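Local coordinates for protein clp gene regulator (ClgR) (Corynebacterium glutamicum, PDB 3F52) that probably binds promoter DNA through a helix-turn-helix domain to activate transcription of clp protease genes, at residues E46-A50 with S51-P55. Residues are numbered along the deposited sequence; the frame is centred on the assembly and turned at random.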
loop_
_atom_site.group_PDB
_atom_site.type_symbol
_atom_site.label_atom_id
_atom_site.label_comp_id
_atom_site.label_asym_id
_atom_site.label_seq_id
_atom_site.Cartn_x
_atom_site.Cartn_y
_atom_site.Cartn_z
ATOM N N GLU B 46 -22.094 -6.950 -4.008
ATOM C CA GLU B 46 -21.778 -7.062 -5.430
ATOM C C GLU B 46 -20.276 -7.152 -5.692
ATOM O O GLU B 46 -19.811 -8.020 -6.439
ATOM C CB GLU B 46 -22.361 -5.873 -6.194
ATOM C CG GLU B 46 -23.894 -5.858 -6.273
ATOM C CD GLU B 46 -24.425 -4.654 -7.049
ATOM O OE1 GLU B 46 -23.604 -3.811 -7.497
ATOM O OE2 GLU B 46 -25.668 -4.572 -7.241
ATOM N N LEU B 47 -19.515 -6.243 -5.079
ATOM C CA LEU B 47 -18.080 -6.260 -5.231
ATOM C C LEU B 47 -17.482 -7.487 -4.554
ATOM O O LEU B 47 -16.569 -8.109 -5.090
ATOM C CB LEU B 47 -17.440 -4.971 -4.680
ATOM C CG LEU B 47 -15.923 -4.869 -4.896
ATOM C CD1 LEU B 47 -15.561 -5.045 -6.362
ATOM C CD2 LEU B 47 -15.354 -3.557 -4.370
ATOM N N ALA B 48 -17.997 -7.826 -3.379
ATOM C CA ALA B 48 -17.511 -8.988 -2.660
ATOM C C ALA B 48 -17.632 -10.248 -3.526
ATOM O O ALA B 48 -16.642 -10.949 -3.722
ATOM C CB ALA B 48 -18.263 -9.151 -1.342
ATOM N N GLU B 49 -18.823 -10.523 -4.071
ATOM C CA GLU B 49 -18.974 -11.697 -4.942
ATOM C C GLU B 49 -18.054 -11.640 -6.171
ATOM O O GLU B 49 -17.395 -12.632 -6.486
ATOM C CB GLU B 49 -20.438 -12.022 -5.292
ATOM C CG GLU B 49 -21.271 -10.892 -5.867
ATOM C CD GLU B 49 -22.731 -11.298 -6.131
ATOM O OE1 GLU B 49 -23.220 -12.284 -5.520
ATOM O OE2 GLU B 49 -23.398 -10.624 -6.957
ATOM N N ALA B 50 -17.979 -10.478 -6.828
ATOM C CA ALA B 50 -17.067 -10.284 -7.958
ATOM C C ALA B 50 -15.595 -10.567 -7.587
ATOM O O ALA B 50 -14.854 -11.134 -8.390
ATOM C CB ALA B 50 -17.225 -8.874 -8.535
ATOM N N SER B 51 -15.197 -10.202 -6.365
ATOM C CA SER B 51 -13.811 -10.373 -5.874
ATOM C C SER B 51 -13.527 -11.711 -5.184
ATOM O O SER B 51 -12.404 -11.963 -4.733
ATOM C CB SER B 51 -13.439 -9.233 -4.922
ATOM O OG SER B 51 -13.684 -7.973 -5.518
ATOM N N ARG B 52 -14.545 -12.558 -5.096
ATOM C CA ARG B 52 -14.421 -13.874 -4.464
ATOM C C ARG B 52 -14.045 -13.775 -2.980
ATOM O O ARG B 52 -13.324 -14.627 -2.463
ATOM C CB ARG B 52 -13.427 -14.772 -5.234
ATOM C CG ARG B 52 -13.650 -14.868 -6.759
ATOM C CD ARG B 52 -14.900 -15.670 -7.123
ATOM N NE ARG B 52 -16.123 -15.092 -6.555
ATOM C CZ ARG B 52 -16.981 -15.733 -5.756
ATOM N NH1 ARG B 52 -18.052 -15.090 -5.298
ATOM N NH2 ARG B 52 -16.780 -17.008 -5.421
ATOM N N VAL B 53 -14.547 -12.732 -2.313
ATOM C CA VAL B 53 -14.385 -12.558 -0.861
ATOM C C VAL B 53 -15.760 -12.351 -0.194
ATOM O O VAL B 53 -16.727 -12.005 -0.874
ATOM C CB VAL B 53 -13.429 -11.365 -0.532
ATOM C CG1 VAL B 53 -12.093 -11.516 -1.252
ATOM C CG2 VAL B 53 -14.070 -10.036 -0.881
ATOM N N SER B 54 -15.865 -12.575 1.117
ATOM C CA SER B 54 -17.114 -12.282 1.831
ATOM C C SER B 54 -17.343 -10.755 1.966
ATOM O O SER B 54 -16.382 -9.986 1.984
ATOM C CB SER B 54 -17.128 -12.967 3.206
ATOM O OG SER B 54 -16.208 -12.328 4.078
ATOM N N PRO B 55 -18.617 -10.311 2.044
ATOM C CA PRO B 55 -18.869 -8.887 2.315
ATOM C C PRO B 55 -18.232 -8.384 3.635
ATOM O O PRO B 55 -17.816 -7.234 3.711
ATOM C CB PRO B 55 -20.401 -8.796 2.376
ATOM C CG PRO B 55 -20.883 -10.210 2.537
ATOM C CD PRO B 55 -19.866 -11.066 1.853
#
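The carbonyl oxygen of Glu49 is gripped by three nitrogens of Arg52. Two belong to the guanidinium, which meets it side-on: NE and NH1 each lie 2.8 Å from Glu49 O, and that oxygen sits within the guanidinium plane. NH1 comes in on a lone pair, whereas NE approaches nearly in line with the C=O bond; bends at chi2 and chi3 fold the arginine back over the helix end to make this possible. The third donor, Arg52 N, stands above the carbonyl plane at 3.2 Å from Glu49 O. Two residues earlier, Leu47 O accepts from both the backbone N of Ser51 and, at 2.9 Å, its OG, which also rests against Leu47 CD1; Leu47 and Ser51 both pack on Ala79 of helix 70-80. Arg52 has positive phi (62°), turning the chain so that Val53 N reaches back to Ala48 O at 3.1 Å in a fairly straight bond (162°). The methyl of Ala48 lies against the chain beyond, with CB 3.6 Å from Pro55 N and more loosely near Pro55 CD and Val53 CG2, while Ser54 OG caps Tyr57 N. A Schellman motif thus ends helix 44-51 and an N-cap starts helix 55-62, forming the tight turn of the helix-turn-helix.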